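Local coordinates for Esterase/lipase-like protein (Caldicellulosiruptor lactoaceticus 6A, PDB 6A6O) that hydrolyses both acetyl esters and xylosides, a bifunctional hydrolase with acetyl esterase and 1,4-beta-xylosidase activity, at residues Thr214-Val225 with Pro243-His254; Val94-Pro102 with Lys185-Pro193. One frame throughout, in Å; residues are numbered along the deposited sequence.

Contact 1: residues Thr214-Val225 with Pro243-His254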
loop_
_atom_site.group_PDB
_atom_site.type_symbol
_atom_site.label_atom_id
_atom_site.label_comp_id
_atom_site.label_asym_id
_atom_site.label_seq_id
_atom_site.Cartn_x
_atom_site.Cartn_y
_atom_site.Cartn_z
ATOM N N THR A 214 -5.114 -9.267 6.397
ATOM C CA THR A 214 -3.919 -9.098 5.578
ATOM C C THR A 214 -3.653 -10.367 4.777
ATOM O O THR A 214 -3.870 -11.475 5.267
ATOM C CB THR A 214 -2.699 -8.746 6.466
ATOM O OG1 THR A 214 -2.946 -7.510 7.143
ATOM C CG2 THR A 214 -1.402 -8.589 5.636
ATOM N N PHE A 215 -3.220 -10.184 3.529
ATOM C CA PHE A 215 -2.773 -11.248 2.633
ATOM C C PHE A 215 -1.320 -10.942 2.302
ATOM O O PHE A 215 -1.010 -9.813 1.905
ATOM C CB PHE A 215 -3.644 -11.249 1.358
ATOM C CG PHE A 215 -3.221 -12.232 0.276
ATOM C CD1 PHE A 215 -2.098 -11.998 -0.516
ATOM C CD2 PHE A 215 -4.016 -13.343 -0.005
ATOM C CE1 PHE A 215 -1.741 -12.893 -1.529
ATOM C CE2 PHE A 215 -3.675 -14.236 -1.024
ATOM C CZ PHE A 215 -2.541 -14.015 -1.789
ATOM N N LEU A 216 -0.429 -11.921 2.472
ATOM C CA LEU A 216 0.984 -11.742 2.141
ATOM C C LEU A 216 1.445 -12.820 1.178
ATOM O O LEU A 216 0.994 -13.966 1.260
ATOM C CB LEU A 216 1.909 -11.824 3.373
ATOM C CG LEU A 216 1.621 -10.947 4.585
ATOM C CD1 LEU A 216 0.720 -11.724 5.559
ATOM C CD2 LEU A 216 2.928 -10.530 5.269
ATOM N N TRP A 217 2.369 -12.457 0.287
ATOM C CA TRP A 217 3.088 -13.481 -0.465
ATOM C C TRP A 217 4.540 -13.064 -0.678
ATOM O O TRP A 217 4.894 -11.881 -0.597
ATOM C CB TRP A 217 2.381 -13.817 -1.794
ATOM C CG TRP A 217 2.565 -12.815 -2.900
ATOM C CD1 TRP A 217 1.791 -11.717 -3.156
ATOM C CD2 TRP A 217 3.578 -12.837 -3.918
ATOM N NE1 TRP A 217 2.259 -11.052 -4.273
ATOM C CE2 TRP A 217 3.354 -11.715 -4.758
ATOM C CE3 TRP A 217 4.645 -13.690 -4.203
ATOM C CZ2 TRP A 217 4.170 -11.426 -5.862
ATOM C CZ3 TRP A 217 5.453 -13.406 -5.299
ATOM C CH2 TRP A 217 5.208 -12.281 -6.114
ATOM N N HIS A 218 5.387 -14.068 -0.925
ATOM C CA HIS A 218 6.839 -13.898 -0.951
ATOM C C HIS A 218 7.446 -15.127 -1.618
ATOM O O HIS A 218 6.833 -16.193 -1.643
ATOM C CB HIS A 218 7.401 -13.745 0.475
ATOM C CG HIS A 218 8.491 -12.721 0.621
ATOM N ND1 HIS A 218 8.399 -11.673 1.510
ATOM C CD2 HIS A 218 9.726 -12.632 0.062
ATOM C CE1 HIS A 218 9.497 -10.942 1.444
ATOM N NE2 HIS A 218 10.327 -11.511 0.583
ATOM N N THR A 219 8.678 -14.996 -2.108
ATOM C CA THR A 219 9.436 -16.182 -2.507
ATOM C C THR A 219 10.509 -16.476 -1.466
ATOM O O THR A 219 11.116 -15.558 -0.898
ATOM C CB THR A 219 10.066 -16.047 -3.906
ATOM O OG1 THR A 219 10.958 -14.923 -3.953
ATOM C CG2 THR A 219 8.987 -15.876 -4.942
ATOM N N SER A 220 10.727 -17.764 -1.197
ATOM C CA SER A 220 11.572 -18.108 -0.063
ATOM C C SER A 220 13.031 -17.734 -0.313
ATOM O O SER A 220 13.751 -17.397 0.635
ATOM C CB SER A 220 11.423 -19.598 0.288
ATOM O OG SER A 220 12.332 -20.434 -0.407
ATOM N N ASP A 221 13.472 -17.736 -1.570
ATOM C CA ASP A 221 14.864 -17.452 -1.887
ATOM C C ASP A 221 15.086 -16.022 -2.371
ATOM O O ASP A 221 16.157 -15.724 -2.922
ATOM C CB ASP A 221 15.387 -18.465 -2.926
ATOM C CG ASP A 221 14.733 -18.309 -4.292
ATOM O OD1 ASP A 221 13.765 -17.526 -4.440
ATOM O OD2 ASP A 221 15.200 -18.984 -5.237
ATOM N N ASP A 222 14.094 -15.142 -2.192
ATOM C CA ASP A 222 14.247 -13.719 -2.479
ATOM C C ASP A 222 15.556 -13.216 -1.886
ATOM O O ASP A 222 15.764 -13.284 -0.672
ATOM C CB ASP A 222 13.052 -12.949 -1.895
ATOM C CG ASP A 222 12.999 -11.493 -2.338
ATOM O OD1 ASP A 222 14.063 -10.868 -2.516
ATOM O OD2 ASP A 222 11.876 -10.955 -2.480
ATOM N N SER A 223 16.461 -12.762 -2.753
ATOM C CA SER A 223 17.783 -12.328 -2.314
ATOM C C SER A 223 17.871 -10.829 -2.078
ATOM O O SER A 223 18.909 -10.350 -1.599
ATOM C CB SER A 223 18.856 -12.758 -3.327
ATOM O OG SER A 223 18.631 -12.177 -4.601
ATOM N N SER A 224 16.816 -10.075 -2.383
ATOM C CA SER A 224 16.814 -8.649 -2.092
ATOM C C SER A 224 16.102 -8.328 -0.792
ATOM O O SER A 224 16.582 -7.516 -0.001
ATOM C CB SER A 224 16.153 -7.857 -3.223
ATOM O OG SER A 224 16.832 -8.089 -4.435
ATOM N N VAL A 225 14.941 -8.934 -0.576
ATOM C CA VAL A 225 14.146 -8.653 0.609
ATOM C C VAL A 225 13.877 -10.013 1.236
ATOM O O VAL A 225 13.105 -10.812 0.682
ATOM C CB VAL A 225 12.849 -7.895 0.272
ATOM C CG1 VAL A 225 11.998 -7.703 1.541
ATOM C CG2 VAL A 225 13.163 -6.524 -0.350
ATOM N N PRO A 243 -6.821 -12.371 11.504
ATOM C CA PRO A 243 -6.737 -13.488 10.558
ATOM C C PRO A 243 -6.010 -13.043 9.301
ATOM O O PRO A 243 -6.197 -11.925 8.819
ATOM C CB PRO A 243 -8.205 -13.838 10.273
ATOM C CG PRO A 243 -9.017 -13.057 11.288
ATOM C CD PRO A 243 -8.191 -11.847 11.621
ATOM N N PHE A 244 -5.168 -13.928 8.770
ATOM C CA PHE A 244 -4.357 -13.551 7.626
ATOM C C PHE A 244 -4.140 -14.750 6.718
ATOM O O PHE A 244 -4.304 -15.914 7.114
ATOM C CB PHE A 244 -3.000 -12.987 8.057
ATOM C CG PHE A 244 -2.118 -14.004 8.717
ATOM C CD1 PHE A 244 -2.213 -14.223 10.084
ATOM C CD2 PHE A 244 -1.218 -14.770 7.973
ATOM C CE1 PHE A 244 -1.421 -15.167 10.706
ATOM C CE2 PHE A 244 -0.412 -15.728 8.600
ATOM C CZ PHE A 244 -0.524 -15.930 9.961
ATOM N N GLU A 245 -3.731 -14.440 5.497
ATOM C CA GLU A 245 -3.368 -15.423 4.490
ATOM C C GLU A 245 -1.926 -15.159 4.083
ATOM O O GLU A 245 -1.528 -14.000 3.914
ATOM C CB GLU A 245 -4.299 -15.334 3.273
ATOM C CG GLU A 245 -4.022 -16.386 2.209
ATOM C CD GLU A 245 -5.279 -16.814 1.458
ATOM O OE1 GLU A 245 -6.375 -16.717 2.041
ATOM O OE2 GLU A 245 -5.173 -17.257 0.287
ATOM N N LEU A 246 -1.134 -16.229 3.958
ATOM C CA LEU A 246 0.268 -16.094 3.588
ATOM C C LEU A 246 0.631 -17.189 2.603
ATOM O O LEU A 246 0.338 -18.363 2.844
ATOM C CB LEU A 246 1.180 -16.167 4.822
ATOM C CG LEU A 246 2.687 -16.364 4.581
ATOM C CD1 LEU A 246 3.323 -15.179 3.908
ATOM C CD2 LEU A 246 3.411 -16.670 5.905
ATOM N N HIS A 247 1.290 -16.815 1.510
ATOM C CA HIS A 247 1.747 -17.789 0.525
ATOM C C HIS A 247 3.211 -17.535 0.226
ATOM O O HIS A 247 3.563 -16.480 -0.304
ATOM C CB HIS A 247 0.924 -17.715 -0.754
ATOM C CG HIS A 247 -0.530 -17.981 -0.540
ATOM N ND1 HIS A 247 -1.027 -19.245 -0.306
ATOM C CD2 HIS A 247 -1.593 -17.146 -0.500
ATOM C CE1 HIS A 247 -2.336 -19.179 -0.144
ATOM N NE2 HIS A 247 -2.705 -17.917 -0.259
ATOM N N ILE A 248 4.057 -18.514 0.524
ATOM C CA ILE A 248 5.469 -18.436 0.180
ATOM C C ILE A 248 5.743 -19.522 -0.844
ATOM O O ILE A 248 5.482 -20.707 -0.595
ATOM C CB ILE A 248 6.373 -18.579 1.409
ATOM C CG1 ILE A 248 6.205 -17.347 2.319
ATOM C CG2 ILE A 248 7.829 -18.738 0.974
ATOM C CD1 ILE A 248 6.755 -17.575 3.707
ATOM N N PHE A 249 6.229 -19.111 -2.005
ATOM C CA PHE A 249 6.673 -20.045 -3.015
ATOM C C PHE A 249 8.189 -20.210 -2.941
ATOM O O PHE A 249 8.900 -19.286 -2.525
ATOM C CB PHE A 249 6.249 -19.549 -4.398
ATOM C CG PHE A 249 4.758 -19.449 -4.548
ATOM C CD1 PHE A 249 4.001 -20.584 -4.820
ATOM C CD2 PHE A 249 4.110 -18.233 -4.362
ATOM C CE1 PHE A 249 2.624 -20.500 -4.939
ATOM C CE2 PHE A 249 2.728 -18.150 -4.477
ATOM C CZ PHE A 249 1.999 -19.277 -4.764
ATOM N N PRO A 250 8.705 -21.393 -3.289
ATOM C CA PRO A 250 10.126 -21.659 -3.015
ATOM C C PRO A 250 11.079 -20.755 -3.766
ATOM O O PRO A 250 12.057 -20.289 -3.171
ATOM C CB PRO A 250 10.304 -23.127 -3.442
ATOM C CG PRO A 250 8.945 -23.724 -3.378
ATOM C CD PRO A 250 7.980 -22.605 -3.707
ATOM N N HIS A 251 10.827 -20.475 -5.044
ATOM C CA HIS A 251 11.827 -19.831 -5.886
ATOM C C HIS A 251 11.237 -18.683 -6.685
ATOM O O HIS A 251 10.161 -18.803 -7.279
ATOM C CB HIS A 251 12.467 -20.845 -6.850
ATOM C CG HIS A 251 13.308 -21.870 -6.162
ATOM N ND1 HIS A 251 14.485 -21.555 -5.516
ATOM C CD2 HIS A 251 13.126 -23.202 -5.985
ATOM C CE1 HIS A 251 14.999 -22.651 -4.984
ATOM N NE2 HIS A 251 14.192 -23.663 -5.251
ATOM N N GLY A 252 11.975 -17.579 -6.724
ATOM C CA GLY A 252 11.622 -16.484 -7.604
ATOM C C GLY A 252 12.426 -15.259 -7.252
ATOM O O GLY A 252 12.586 -14.943 -6.070
ATOM N N ARG A 253 12.946 -14.553 -8.251
ATOM C CA ARG A 253 13.677 -13.343 -7.925
ATOM C C ARG A 253 12.726 -12.290 -7.363
ATOM O O ARG A 253 11.514 -12.324 -7.581
ATOM C CB ARG A 253 14.396 -12.793 -9.157
ATOM C CG ARG A 253 13.457 -12.395 -10.256
ATOM C CD ARG A 253 14.203 -11.761 -11.433
ATOM N NE ARG A 253 13.365 -11.729 -12.631
ATOM C CZ ARG A 253 12.602 -10.699 -12.984
ATOM N NH1 ARG A 253 12.570 -9.602 -12.234
ATOM N NH2 ARG A 253 11.870 -10.765 -14.091
ATOM N N HIS A 254 13.304 -11.338 -6.639
ATOM C CA HIS A 254 12.522 -10.251 -6.067
ATOM C C HIS A 254 11.919 -9.418 -7.187
ATOM O O HIS A 254 12.545 -9.210 -8.233
ATOM C CB HIS A 254 13.412 -9.376 -5.182
ATOM C CG HIS A 254 12.680 -8.271 -4.483
ATOM N ND1 HIS A 254 11.901 -8.489 -3.368
ATOM C CD2 HIS A 254 12.618 -6.939 -4.730
ATOM C CE1 HIS A 254 11.377 -7.342 -2.967
ATOM N NE2 HIS A 254 11.804 -6.384 -3.772
HETATM O O HOH W 1 15.899 -12.100 -5.625
#
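Asp222 and His254 meet carboxylate to ring edge: OD2 offers its syn lone pair to ND1 at 2.6 Å, within the imidazole plane, while the two planes stand 52° apart. CG of Asp222 lies anti to the backbone N (chi1 -170°), which swings the carboxylate over to the histidine; its other oxygen, OD1, accepts from the N-H of Ser224 (an Asx turn) and from that of Val225 (an Asx motif), which restrain its rotation. CG2 of Val225 presses on CE1 of His254 at 3.3 Å. A second carboxylate, Asp221, takes the N-H of Gly252 on the syn lone pair of OD1, while Thr219 OG1 donates to Gly252 O at 2.7 Å. Behind these loops, strands 214-219 and 244-249 run parallel, 8° apart. There Phe215 lies alongside Glu245 and crosses His247, whose NE2 donates to Glu245 OE2 at 2.6 Å. Without the carboxylate, as with an alanine at Asp222, ND1 of His254 would probably lose its acceptor and the turn to Val225 its brace. Since His254 NE2 also bonds Ser133 OG on a probable nucleophile elbow, the geometry is consistent with the Ser-His-Asp charge relay of alpha/beta hydrolases.

Contact 2: residues Val94-Pro102 with Lys185-Pro193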
loop_
_atom_site.group_PDB
_atom_site.type_symbol
_atom_site.label_atom_id
_atom_site.label_comp_id
_atom_site.label_asym_id
_atom_site.label_seq_id
_atom_site.Cartn_x
_atom_site.Cartn_y
_atom_site.Cartn_z
ATOM N N VAL A 94 9.395 10.127 -2.944
ATOM C CA VAL A 94 10.581 9.303 -2.795
ATOM C C VAL A 94 11.798 10.216 -2.639
ATOM O O VAL A 94 11.676 11.438 -2.612
ATOM C CB VAL A 94 10.767 8.331 -3.979
ATOM C CG1 VAL A 94 9.636 7.313 -4.013
ATOM C CG2 VAL A 94 10.843 9.097 -5.310
ATOM N N GLN A 95 12.973 9.594 -2.546
ATOM C CA GLN A 95 14.240 10.300 -2.403
ATOM C C GLN A 95 14.323 11.447 -3.411
ATOM O O GLN A 95 14.001 11.254 -4.588
ATOM C CB GLN A 95 15.392 9.317 -2.625
ATOM C CG GLN A 95 16.761 9.791 -2.179
ATOM C CD GLN A 95 17.814 8.712 -2.343
ATOM O OE1 GLN A 95 18.142 8.312 -3.464
ATOM N NE2 GLN A 95 18.338 8.223 -1.227
ATOM N N PRO A 96 14.779 12.648 -3.002
ATOM C CA PRO A 96 15.409 12.974 -1.717
ATOM C C PRO A 96 14.457 13.240 -0.564
ATOM O O PRO A 96 14.915 13.626 0.507
ATOM C CB PRO A 96 16.208 14.245 -2.041
ATOM C CG PRO A 96 15.416 14.907 -3.091
ATOM C CD PRO A 96 14.784 13.807 -3.916
ATOM N N TYR A 97 13.154 13.078 -0.764
ATOM C CA TYR A 97 12.278 13.111 0.393
ATOM C C TYR A 97 12.617 11.937 1.308
ATOM O O TYR A 97 13.165 10.918 0.875
ATOM C CB TYR A 97 10.809 13.048 -0.019
ATOM C CG TYR A 97 10.241 14.342 -0.572
ATOM C CD1 TYR A 97 9.809 15.352 0.276
ATOM C CD2 TYR A 97 10.120 14.539 -1.942
ATOM C CE1 TYR A 97 9.270 16.533 -0.226
ATOM C CE2 TYR A 97 9.584 15.715 -2.454
ATOM C CZ TYR A 97 9.164 16.703 -1.592
ATOM O OH TYR A 97 8.631 17.866 -2.094
ATOM N N LYS A 98 12.311 12.107 2.591
ATOM C CA LYS A 98 12.561 11.097 3.611
ATOM C C LYS A 98 11.306 10.915 4.449
ATOM O O LYS A 98 10.334 11.670 4.328
ATOM C CB LYS A 98 13.735 11.492 4.519
ATOM C CG LYS A 98 15.078 11.387 3.845
ATOM C CD LYS A 98 16.208 11.627 4.815
ATOM C CE LYS A 98 17.506 11.128 4.215
ATOM N NZ LYS A 98 17.609 11.495 2.771
ATOM N N HIS A 99 11.344 9.910 5.318
ATOM C CA HIS A 99 10.321 9.783 6.343
ATOM C C HIS A 99 10.152 11.118 7.065
ATOM O O HIS A 99 11.153 11.782 7.368
ATOM C CB HIS A 99 10.719 8.692 7.345
ATOM C CG HIS A 99 9.823 8.620 8.540
ATOM N ND1 HIS A 99 8.598 7.987 8.515
ATOM C CD2 HIS A 99 9.963 9.120 9.789
ATOM C CE1 HIS A 99 8.028 8.091 9.702
ATOM N NE2 HIS A 99 8.836 8.772 10.491
ATOM N N PRO A 100 8.911 11.537 7.382
ATOM C CA PRO A 100 7.675 10.781 7.166
ATOM C C PRO A 100 6.889 11.144 5.914
ATOM O O PRO A 100 5.697 10.816 5.870
ATOM C CB PRO A 100 6.850 11.135 8.395
ATOM C CG PRO A 100 7.227 12.555 8.669
ATOM C CD PRO A 100 8.682 12.691 8.275
ATOM N N ALA A 101 7.521 11.792 4.935
ATOM C CA ALA A 101 6.770 12.233 3.757
ATOM C C ALA A 101 6.020 11.095 3.069
ATOM O O ALA A 101 4.817 11.260 2.796
ATOM C CB ALA A 101 7.700 12.955 2.777
ATOM N N PRO A 102 6.632 9.946 2.750
ATOM C CA PRO A 102 5.844 8.903 2.069
ATOM C C PRO A 102 4.654 8.440 2.887
ATOM O O PRO A 102 3.575 8.226 2.326
ATOM C CB PRO A 102 6.863 7.777 1.834
ATOM C CG PRO A 102 8.194 8.469 1.855
ATOM C CD PRO A 102 8.041 9.544 2.896
ATOM N N LYS A 185 15.988 1.293 3.751
ATOM C CA LYS A 185 16.189 1.899 5.063
ATOM C C LYS A 185 16.978 3.199 4.953
ATOM O O LYS A 185 16.644 4.199 5.602
ATOM C CB LYS A 185 16.904 0.903 5.973
ATOM C CG LYS A 185 17.215 1.404 7.370
ATOM C CD LYS A 185 17.961 0.333 8.162
ATOM C CE LYS A 185 18.251 0.832 9.576
ATOM N NZ LYS A 185 18.891 -0.233 10.379
ATOM N N LYS A 186 18.020 3.201 4.123
ATOM C CA LYS A 186 18.845 4.393 3.941
ATOM C C LYS A 186 18.089 5.488 3.197
ATOM O O LYS A 186 18.151 6.666 3.581
ATOM C CB LYS A 186 20.124 4.012 3.196
ATOM C CG LYS A 186 21.099 5.161 2.922
ATOM C CD LYS A 186 22.153 4.717 1.904
ATOM C CE LYS A 186 23.236 5.769 1.670
ATOM N NZ LYS A 186 24.443 5.534 2.511
ATOM N N ALA A 187 17.367 5.126 2.133
ATOM C CA ALA A 187 16.583 6.119 1.406
ATOM C C ALA A 187 15.529 6.755 2.301
ATOM O O ALA A 187 15.271 7.960 2.208
ATOM C CB ALA A 187 15.931 5.487 0.173
ATOM N N LEU A 188 14.919 5.968 3.191
ATOM C CA LEU A 188 13.816 6.489 3.991
ATOM C C LEU A 188 14.306 7.291 5.188
ATOM O O LEU A 188 13.695 8.306 5.545
ATOM C CB LEU A 188 12.920 5.337 4.456
ATOM C CG LEU A 188 11.568 5.653 5.085
ATOM C CD1 LEU A 188 10.667 6.383 4.102
ATOM C CD2 LEU A 188 10.918 4.339 5.551
ATOM N N LEU A 189 15.408 6.864 5.814
ATOM C CA LEU A 189 15.803 7.394 7.110
ATOM C C LEU A 189 17.158 8.088 7.138
ATOM O O LEU A 189 17.426 8.812 8.101
ATOM C CB LEU A 189 15.820 6.275 8.165
ATOM C CG LEU A 189 14.448 5.663 8.471
ATOM C CD1 LEU A 189 14.550 4.637 9.594
ATOM C CD2 LEU A 189 13.449 6.757 8.821
ATOM N N GLY A 190 18.013 7.892 6.140
ATOM C CA GLY A 190 19.370 8.409 6.227
ATOM C C GLY A 190 20.335 7.392 6.804
ATOM O O GLY A 190 20.011 6.220 7.012
ATOM N N GLU A 191 21.553 7.860 7.089
ATOM C CA GLU A 191 22.643 6.930 7.365
ATOM C C GLU A 191 22.830 6.598 8.842
ATOM O O GLU A 191 23.444 5.568 9.152
ATOM C CB GLU A 191 23.957 7.475 6.796
ATOM C CG GLU A 191 24.556 6.591 5.715
ATOM C CD GLU A 191 26.007 6.922 5.429
ATOM O OE1 GLU A 191 26.259 7.898 4.690
ATOM O OE2 GLU A 191 26.895 6.206 5.941
ATOM N N ASN A 192 22.332 7.426 9.762
ATOM C CA ASN A 192 22.415 7.150 11.197
ATOM C C ASN A 192 21.036 7.318 11.816
ATOM O O ASN A 192 20.804 8.230 12.616
ATOM C CB ASN A 192 23.438 8.059 11.879
ATOM C CG ASN A 192 24.820 7.938 11.271
ATOM O OD1 ASN A 192 25.420 6.863 11.278
ATOM N ND2 ASN A 192 25.338 9.046 10.748
ATOM N N PRO A 193 20.099 6.440 11.476
ATOM C CA PRO A 193 18.701 6.680 11.851
ATOM C C PRO A 193 18.465 6.500 13.345
ATOM O O PRO A 193 19.135 5.706 14.015
ATOM C CB PRO A 193 17.935 5.632 11.037
ATOM C CG PRO A 193 18.926 4.524 10.831
ATOM C CD PRO A 193 20.276 5.176 10.740
HETATM O O HOH W 2 15.596 10.234 0.868
#
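The imidazole of His99 carries CB of Pro100 on one face, 3.5 Å above the plane and over its centre, while CD2 of Leu189 comes in obliquely, 4.1 Å from CG of His99. The His99 and Leu189 side chains run side by side in the same direction, and the closest approach between them is from CB of His99 to CD2 of Leu189, 3.7 Å. The Tyr97 ring has Val94 O at its edge, in plane, and its OH is hydrogen-bonded to the backbone N of Asp34. Between the segments, the N-H of His99 donates to Leu188 O at 2.9 Å, in the carbonyl plane and nearly straight (163°). This carbonyl belongs to the last turn of helix 182-189, so the loop that follows strand 86-91 and leads into helix 101-115 docks on the C-terminal end of another helix of the alpha/beta hydrolase fold. Pro100, preceded by a cis peptide bond, stands at the N-cap of helix 101-115. In its first turn, CG of Pro102 slides past CD1 of Leu188 at 3.9 Å; with CG anti to the backbone N (chi1 -169°), Leu188 turns its branch back to the loop. A water joins Tyr97 O, Ala187 O and Lys98 NZ, and the lysine chain, bent at its end, brings CE of Lys98 to 3.8 Å from Gly190 N.

How the contacts relate
From the N terminus, the chain first enters contact 2 at 94-102 and closes that loop at 185-193, with 82 residues in between. The long excursion takes in the rest of helix 101-115, strands 127-132 and 167-170 and the probable nucleophile elbow. Contact 1 then opens at 214-225 and closes at 243-254 across 17 residues that hold helix 228-239, completing a beta-alpha-beta unit with strands 214-219 and 244-249 at one edge of the sheet. The loops follow in series, neither nesting nor crossing; the centres of contact 1 and contact 2 are about 25 Å apart, their nearest atoms about 9 Å. Contact 1 joins neighbouring strands, contact 2 a loop to a helix end.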